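Local structure of IclR transcriptional regulator (Thermotoga maritima, 1MKM) at residues B[109-114]-B[121-126]; B[100-105]-B[131-136]; B[14-17]-B[23-26]. The protein probably binds DNA as a winged helix-turn-helix transcription factor of the IclR family and carries a zinc site in its C-terminal domain. All coordinates share one frame; numbering follows the deposited sequence.

Contact 1 (B[109-114]-B[121-126])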
loop_
_atom_site.group_PDB
_atom_site.type_symbol
_atom_site.label_atom_id
_atom_site.label_comp_id
_atom_site.label_asym_id
_atom_site.label_seq_id
_atom_site.Cartn_x
_atom_site.Cartn_y
_atom_site.Cartn_z
ATOM N N GLY B 109 -4.310 34.311 12.025
ATOM C CA GLY B 109 -4.787 33.101 12.655
ATOM C C GLY B 109 -3.877 31.960 12.228
ATOM O O GLY B 109 -3.198 32.039 11.200
ATOM N N VAL B 110 -3.847 30.902 13.027
ATOM C CA VAL B 110 -3.030 29.741 12.699
ATOM C C VAL B 110 -3.831 28.451 12.853
ATOM O O VAL B 110 -4.541 28.255 13.838
ATOM C CB VAL B 110 -1.783 29.599 13.612
ATOM C CG1 VAL B 110 -0.892 28.524 13.038
ATOM C CG2 VAL B 110 -1.040 30.906 13.743
ATOM N N TYR B 111 -3.714 27.567 11.881
ATOM C CA TYR B 111 -4.412 26.294 11.969
ATOM C C TYR B 111 -3.730 25.446 13.042
ATOM O O TYR B 111 -2.561 25.078 12.916
ATOM C CB TYR B 111 -4.369 25.601 10.625
ATOM C CG TYR B 111 -5.349 26.171 9.638
ATOM C CD1 TYR B 111 -4.948 26.524 8.357
ATOM C CD2 TYR B 111 -6.697 26.331 9.978
ATOM C CE1 TYR B 111 -5.868 27.017 7.430
ATOM C CE2 TYR B 111 -7.614 26.828 9.065
ATOM C CZ TYR B 111 -7.192 27.168 7.799
ATOM O OH TYR B 111 -8.087 27.685 6.899
ATOM N N ILE B 112 -4.450 25.157 14.116
ATOM C CA ILE B 112 -3.871 24.380 15.192
ATOM C C ILE B 112 -4.464 22.990 15.321
ATOM O O ILE B 112 -4.030 22.204 16.159
ATOM C CB ILE B 112 -3.977 25.143 16.532
ATOM C CG1 ILE B 112 -5.368 25.774 16.668
ATOM C CG2 ILE B 112 -2.889 26.219 16.597
ATOM C CD1 ILE B 112 -5.648 26.343 18.031
ATOM N N ASP B 113 -5.456 22.694 14.491
ATOM C CA ASP B 113 -6.086 21.376 14.460
ATOM C C ASP B 113 -7.039 21.292 13.270
ATOM O O ASP B 113 -7.632 22.291 12.861
ATOM C CB ASP B 113 -6.863 21.094 15.748
ATOM C CG ASP B 113 -7.044 19.600 16.006
ATOM O OD1 ASP B 113 -7.105 18.821 15.037
ATOM O OD2 ASP B 113 -7.133 19.199 17.185
ATOM N N LYS B 114 -7.176 20.105 12.701
ATOM C CA LYS B 114 -8.069 19.929 11.571
ATOM C C LYS B 114 -8.526 18.476 11.478
ATOM O O LYS B 114 -7.714 17.545 11.552
ATOM C CB LYS B 114 -7.367 20.354 10.263
ATOM C CG LYS B 114 -8.181 20.146 8.984
ATOM C CD LYS B 114 -7.272 20.158 7.758
ATOM C CE LYS B 114 -8.064 20.202 6.461
ATOM N NZ LYS B 114 -7.190 20.160 5.250
ATOM N N ILE B 121 -11.944 18.097 -0.149
ATOM C CA ILE B 121 -12.510 19.379 -0.572
ATOM C C ILE B 121 -11.412 20.221 -1.207
ATOM O O ILE B 121 -10.266 20.176 -0.771
ATOM C CB ILE B 121 -13.143 20.135 0.609
ATOM C CG1 ILE B 121 -12.133 20.302 1.750
ATOM C CG2 ILE B 121 -14.403 19.382 1.073
ATOM C CD1 ILE B 121 -12.723 21.019 2.975
ATOM N N PRO B 122 -11.747 20.995 -2.253
ATOM C CA PRO B 122 -10.769 21.842 -2.953
ATOM C C PRO B 122 -10.177 22.997 -2.150
ATOM O O PRO B 122 -10.091 24.113 -2.647
ATOM C CB PRO B 122 -11.545 22.319 -4.180
ATOM C CG PRO B 122 -12.946 22.398 -3.676
ATOM C CD PRO B 122 -13.087 21.133 -2.848
ATOM N N MET B 123 -9.751 22.710 -0.920
ATOM C CA MET B 123 -9.168 23.705 -0.016
ATOM C C MET B 123 -7.743 23.301 0.360
ATOM O O MET B 123 -7.478 22.130 0.615
ATOM C CB MET B 123 -10.021 23.801 1.250
ATOM C CG MET B 123 -9.594 24.851 2.248
ATOM S SD MET B 123 -10.697 24.857 3.672
ATOM C CE MET B 123 -9.612 25.449 4.968
ATOM N N VAL B 124 -6.818 24.257 0.385
ATOM C CA VAL B 124 -5.439 23.935 0.749
ATOM C C VAL B 124 -5.139 24.451 2.146
ATOM O O VAL B 124 -4.736 25.597 2.322
ATOM C CB VAL B 124 -4.405 24.543 -0.228
ATOM C CG1 VAL B 124 -3.003 24.104 0.171
ATOM C CG2 VAL B 124 -4.691 24.099 -1.649
ATOM N N SER B 125 -5.343 23.595 3.139
ATOM C CA SER B 125 -5.102 23.955 4.529
ATOM C C SER B 125 -4.304 22.855 5.206
ATOM O O SER B 125 -4.416 21.688 4.851
ATOM C CB SER B 125 -6.435 24.128 5.256
ATOM O OG SER B 125 -7.160 22.911 5.237
ATOM N N ARG B 126 -3.490 23.228 6.178
ATOM C CA ARG B 126 -2.687 22.259 6.914
ATOM C C ARG B 126 -2.284 22.906 8.214
ATOM O O ARG B 126 -2.259 24.134 8.310
ATOM C CB ARG B 126 -1.443 21.835 6.115
ATOM C CG ARG B 126 -0.455 22.945 5.796
ATOM C CD ARG B 126 0.865 22.365 5.284
ATOM N NE ARG B 126 0.685 21.531 4.097
ATOM C CZ ARG B 126 0.432 22.005 2.882
ATOM N NH1 ARG B 126 0.337 23.312 2.690
ATOM N NH2 ARG B 126 0.257 21.174 1.860
HETATM O O HOH W 1 -8.336 20.222 2.761
#
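With CG anti to the backbone N (chi1 177°) and every later torsion extended, K114 reaches straight out to S125, whose OG sits between its own backbone N and carbonyl carbon (chi1 61°). K114 NZ donates to S125 OG at 2.8 Å and also to S125 O at 3.2 Å, the latter from above the carbonyl plane, 52° out of it. The same ammonium gives a third bond, 2.7 Å from K114 NZ to a water that in turn donates to M123 O. Replacing K114 by an alanine would probably leave S125 OG, S125 O and this water without their ammonium donor. Strand 108-115 belongs to the antiparallel sheet of the IclR C-terminal domain, and a classic beta bulge, I112 and D113 opposite L101, interrupts it between Y111 and K114. Ahead of the bulge, the Y111 ring lies obliquely to the loop: Y111 CE1 is 3.7 Å from S125 CB, while Y111 OH comes to 3.3 Å from M123 CE. Y111 and M123 approach each other from opposite directions. A bound zinc ion lies about 5 Å from the Y111 side chain. R126 points away from the strand, and its NH2 bonds to E118 O of the second subunit.

Contact 2 (B[100-105]-B[131-136])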
loop_
_atom_site.group_PDB
_atom_site.type_symbol
_atom_site.label_atom_id
_atom_site.label_comp_id
_atom_site.label_asym_id
_atom_site.label_seq_id
_atom_site.Cartn_x
_atom_site.Cartn_y
_atom_site.Cartn_z
ATOM N N HIS B 100 -12.152 22.930 11.175
ATOM C CA HIS B 100 -10.892 23.620 11.451
ATOM C C HIS B 100 -10.963 24.338 12.779
ATOM O O HIS B 100 -12.042 24.679 13.261
ATOM C CB HIS B 100 -10.565 24.662 10.375
ATOM C CG HIS B 100 -10.324 24.083 9.019
ATOM N ND1 HIS B 100 -9.079 23.669 8.597
ATOM C CD2 HIS B 100 -11.171 23.842 7.991
ATOM C CE1 HIS B 100 -9.167 23.198 7.366
ATOM N NE2 HIS B 100 -10.427 23.290 6.973
ATOM N N LEU B 101 -9.797 24.560 13.371
ATOM C CA LEU B 101 -9.685 25.285 14.628
ATOM C C LEU B 101 -8.494 26.205 14.449
ATOM O O LEU B 101 -7.354 25.735 14.353
ATOM C CB LEU B 101 -9.421 24.338 15.804
ATOM C CG LEU B 101 -9.214 25.082 17.134
ATOM C CD1 LEU B 101 -10.532 25.673 17.555
ATOM C CD2 LEU B 101 -8.673 24.157 18.239
ATOM N N ILE B 102 -8.746 27.509 14.380
ATOM C CA ILE B 102 -7.657 28.463 14.208
ATOM C C ILE B 102 -7.354 29.206 15.490
ATOM O O ILE B 102 -8.267 29.672 16.171
ATOM C CB ILE B 102 -7.958 29.491 13.094
ATOM C CG1 ILE B 102 -8.916 30.566 13.597
ATOM C CG2 ILE B 102 -8.588 28.793 11.914
ATOM C CD1 ILE B 102 -9.172 31.664 12.566
ATOM N N LEU B 103 -6.066 29.297 15.817
ATOM C CA LEU B 103 -5.590 29.993 17.025
ATOM C C LEU B 103 -5.357 31.454 16.702
ATOM O O LEU B 103 -4.654 31.761 15.749
ATOM C CB LEU B 103 -4.263 29.386 17.506
ATOM C CG LEU B 103 -3.543 30.012 18.706
ATOM C CD1 LEU B 103 -4.352 29.802 19.982
ATOM C CD2 LEU B 103 -2.167 29.368 18.851
ATOM N N LYS B 104 -5.955 32.342 17.491
ATOM C CA LYS B 104 -5.820 33.790 17.313
ATOM C C LYS B 104 -4.416 34.255 17.706
ATOM O O LYS B 104 -4.025 34.116 18.858
ATOM C CB LYS B 104 -6.858 34.500 18.182
ATOM C CG LYS B 104 -6.583 35.975 18.496
ATOM C CD LYS B 104 -6.999 36.907 17.369
ATOM C CE LYS B 104 -7.252 38.311 17.908
ATOM N NZ LYS B 104 -6.029 38.897 18.517
ATOM N N ASP B 105 -3.658 34.797 16.755
ATOM C CA ASP B 105 -2.304 35.278 17.053
ATOM C C ASP B 105 -2.078 36.654 16.424
ATOM O O ASP B 105 -1.528 36.771 15.322
ATOM C CB ASP B 105 -1.257 34.294 16.529
ATOM C CG ASP B 105 0.129 34.588 17.062
ATOM O OD1 ASP B 105 0.296 34.591 18.300
ATOM O OD2 ASP B 105 1.047 34.813 16.248
ATOM N N VAL B 131 -3.856 32.071 8.633
ATOM C CA VAL B 131 -5.100 32.478 7.985
ATOM C C VAL B 131 -5.501 33.920 8.204
ATOM O O VAL B 131 -5.425 34.443 9.326
ATOM C CB VAL B 131 -6.308 31.603 8.399
ATOM C CG1 VAL B 131 -6.067 30.178 7.983
ATOM C CG2 VAL B 131 -6.529 31.680 9.863
ATOM N N ASP B 132 -5.928 34.544 7.106
ATOM C CA ASP B 132 -6.380 35.923 7.117
ATOM C C ASP B 132 -7.638 35.943 7.966
ATOM O O ASP B 132 -8.571 35.186 7.701
ATOM C CB ASP B 132 -6.700 36.378 5.697
ATOM C CG ASP B 132 -5.510 36.277 4.778
ATOM O OD1 ASP B 132 -4.444 36.831 5.124
ATOM O OD2 ASP B 132 -5.637 35.646 3.706
ATOM N N LEU B 133 -7.657 36.794 8.986
ATOM C CA LEU B 133 -8.800 36.888 9.880
ATOM C C LEU B 133 -10.007 37.611 9.292
ATOM O O LEU B 133 -11.012 37.787 9.978
ATOM C CB LEU B 133 -8.393 37.575 11.184
ATOM C CG LEU B 133 -7.660 36.745 12.243
ATOM C CD1 LEU B 133 -7.273 37.626 13.427
ATOM C CD2 LEU B 133 -8.566 35.614 12.723
ATOM N N TYR B 134 -9.931 38.015 8.030
ATOM C CA TYR B 134 -11.049 38.726 7.437
ATOM C C TYR B 134 -11.776 37.978 6.330
ATOM O O TYR B 134 -13.004 38.070 6.235
ATOM C CB TYR B 134 -10.596 40.086 6.906
ATOM C CG TYR B 134 -9.630 40.009 5.740
ATOM C CD1 TYR B 134 -8.263 39.818 5.943
ATOM C CD2 TYR B 134 -10.090 40.116 4.429
ATOM C CE1 TYR B 134 -7.381 39.740 4.869
ATOM C CE2 TYR B 134 -9.222 40.032 3.355
ATOM C CZ TYR B 134 -7.872 39.844 3.578
ATOM O OH TYR B 134 -7.023 39.740 2.499
ATOM N N SER B 135 -11.040 37.249 5.489
ATOM C CA SER B 135 -11.668 36.514 4.388
ATOM C C SER B 135 -12.125 35.112 4.781
ATOM O O SER B 135 -12.624 34.362 3.947
ATOM C CB SER B 135 -10.720 36.414 3.189
ATOM O OG SER B 135 -9.589 35.618 3.497
ATOM N N THR B 136 -11.965 34.769 6.053
ATOM C CA THR B 136 -12.355 33.454 6.534
ATOM C C THR B 136 -13.421 33.551 7.645
ATOM O O THR B 136 -13.440 34.515 8.411
ATOM C CB THR B 136 -11.107 32.691 7.037
ATOM O OG1 THR B 136 -11.427 31.310 7.223
ATOM C CG2 THR B 136 -10.621 33.266 8.347
#
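Apolar contact carries the packing of I102 against V131 and L133. The tip of I102, CD1, is the shared point: it lies 3.8 Å from V131 CG2 and 4.0 Å from L133 CD2, so one methyl touches V131 and L133 alike. V131 CG2 also approaches the second branch of the isoleucine, 4.1 Å from I102 CG2. The torsions fit this, since I102 holds CG1 between its backbone N and carbonyl carbon (chi1 78°) and CD1 extends beyond CG1 (chi2 176°) to the two partners. The other branch of the leucine serves a different neighbour: L133 CD1 packs at 4.0 Å on K104 CD, the two side chains crossing at about a right angle. In the six-stranded antiparallel sheet of the IclR C-terminal domain, strands 98-105 and 130-132 are not neighbours; strand 108-115 runs between them, so this contact is made by side chains reaching past it, and both I102 and V131 also touch Y111 on that middle strand. Helix 137-143 closes the cluster, with I142 packing on I102, K104 and L133. The polar contacts of K104 lie elsewhere. Its chain bends at chi2 and chi4, and NZ bonds to Y210 OH and to G106 O, with a long, weak ion pair to E150.

Contact 3 (B[14-17]-B[23-26])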
loop_
_atom_site.group_PDB
_atom_site.type_symbol
_atom_site.label_atom_id
_atom_site.label_comp_id
_atom_site.label_asym_id
_atom_site.label_seq_id
_atom_site.Cartn_x
_atom_site.Cartn_y
_atom_site.Cartn_z
ATOM N N LEU B 14 17.590 22.143 4.329
ATOM C CA LEU B 14 16.571 21.412 5.065
ATOM C C LEU B 14 15.179 21.750 4.539
ATOM O O LEU B 14 14.398 20.847 4.242
ATOM C CB LEU B 14 16.664 21.730 6.561
ATOM C CG LEU B 14 15.595 21.148 7.505
ATOM C CD1 LEU B 14 15.657 19.632 7.516
ATOM C CD2 LEU B 14 15.812 21.690 8.926
ATOM N N ASP B 15 14.866 23.040 4.411
ATOM C CA ASP B 15 13.555 23.438 3.915
ATOM C C ASP B 15 13.266 22.748 2.601
ATOM O O ASP B 15 12.119 22.394 2.313
ATOM C CB ASP B 15 13.466 24.954 3.723
ATOM C CG ASP B 15 12.126 25.392 3.132
ATOM O OD1 ASP B 15 11.973 25.373 1.891
ATOM O OD2 ASP B 15 11.213 25.742 3.907
ATOM N N PHE B 16 14.321 22.541 1.816
ATOM C CA PHE B 16 14.209 21.895 0.514
ATOM C C PHE B 16 13.901 20.399 0.577
ATOM O O PHE B 16 13.105 19.897 -0.209
ATOM C CB PHE B 16 15.499 22.108 -0.289
ATOM C CG PHE B 16 15.597 21.242 -1.518
ATOM C CD1 PHE B 16 14.732 21.433 -2.595
ATOM C CD2 PHE B 16 16.540 20.217 -1.585
ATOM C CE1 PHE B 16 14.797 20.619 -3.724
ATOM C CE2 PHE B 16 16.622 19.390 -2.702
ATOM C CZ PHE B 16 15.743 19.593 -3.781
ATOM N N ILE B 17 14.538 19.681 1.489
ATOM C CA ILE B 17 14.303 18.248 1.583
ATOM C C ILE B 17 12.887 17.982 2.076
ATOM O O ILE B 17 12.259 16.995 1.680
ATOM C CB ILE B 17 15.347 17.578 2.515
ATOM C CG1 ILE B 17 16.759 17.866 1.979
ATOM C CG2 ILE B 17 15.099 16.076 2.602
ATOM C CD1 ILE B 17 17.858 17.328 2.843
ATOM N N ASP B 23 13.141 11.751 -2.676
ATOM C CA ASP B 23 14.376 11.899 -1.892
ATOM C C ASP B 23 15.491 12.659 -2.610
ATOM O O ASP B 23 15.308 13.131 -3.732
ATOM C CB ASP B 23 14.892 10.527 -1.472
ATOM C CG ASP B 23 15.175 9.644 -2.647
ATOM O OD1 ASP B 23 15.308 8.419 -2.446
ATOM O OD2 ASP B 23 15.265 10.188 -3.772
ATOM N N VAL B 24 16.650 12.759 -1.960
ATOM C CA VAL B 24 17.778 13.488 -2.529
ATOM C C VAL B 24 19.144 12.913 -2.108
ATOM O O VAL B 24 19.332 12.512 -0.961
ATOM C CB VAL B 24 17.711 14.984 -2.104
ATOM C CG1 VAL B 24 18.109 15.123 -0.654
ATOM C CG2 VAL B 24 18.596 15.835 -2.990
ATOM N N SER B 25 20.095 12.902 -3.039
ATOM C CA SER B 25 21.445 12.387 -2.787
ATOM C C SER B 25 22.377 13.510 -2.379
ATOM O O SER B 25 22.124 14.671 -2.696
ATOM C CB SER B 25 22.017 11.754 -4.049
ATOM O OG SER B 25 22.245 12.750 -5.035
ATOM N N VAL B 26 23.461 13.165 -1.688
ATOM C CA VAL B 26 24.434 14.167 -1.272
ATOM C C VAL B 26 24.862 14.924 -2.520
ATOM O O VAL B 26 24.986 16.150 -2.513
ATOM C CB VAL B 26 25.693 13.525 -0.639
ATOM C CG1 VAL B 26 25.305 12.662 0.539
ATOM C CG2 VAL B 26 26.433 12.693 -1.668
#
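V24 meets helix 6-19 with both of its methyls, each taking a different residue. V24 CG1 packs on I17, 4.0 Å from I17 CG1 and 4.1 Å from I17 CD1, the two side chains crossing at about a right angle. V24 CG2 goes to the neighbouring residue, where it comes to the edge of the F16 ring, near the ring plane, 4.1 Å from F16 CE2. Each branch of the valine thus takes one of two consecutive residues of the helix. F16 starts off at an angle to the loop, but with CG anti to the backbone N (chi1 168°) its ring is carried toward V24, and chi2 (67°) turns the CE2 edge to the valine. I17 instead has CG1 beside the backbone N and CG2 anti to it (chi1 -58°), which directs the longer branch, CG1 and CD1, to V24. All of the contact across these segments is apolar.

The segments belong to the IclR helix-turn-helix domain, a winged helix in which helix 6-19 is followed by helix 26-32 and helix 37-50, and then by the two-stranded antiparallel sheet of strands 53-55 and 61-63. V24 lies in the connection between the first two helices, and that sheet helps to fix it: its backbone is hydrogen-bonded to Y61, and its side chain also touches that residue. I17 also touches M44 of helix 37-50, V53 and P63, linking the contact to that helix and to the two-stranded sheet. On the flanks, D23 OD1 makes a salt bridge with K56, and S25, as N-cap of helix 26-32, bonds through OG to E28 N.

Contact 3 comes first along the chain, in the helix-turn-helix domain, while contacts 1 and 2 follow in the C-terminal domain, their centres about 9 Å apart. Contact 2 joins strand 98-105 to segment 131-136; contact 1, on strand 108-115 and the loop after it, lies between them in the chain. The three strands are consecutive members of one antiparallel sheet, and the two contacts meet through probable hydrogen bonds, G109 O to V131 N and V110 O to L103 N. Contact 3 stands about 25 Å from contact 1 and about 31 Å from contact 2, centre to centre, without touching either; the chain separates a probable DNA-binding domain from the one holding the zinc site. All three reach the third subunit.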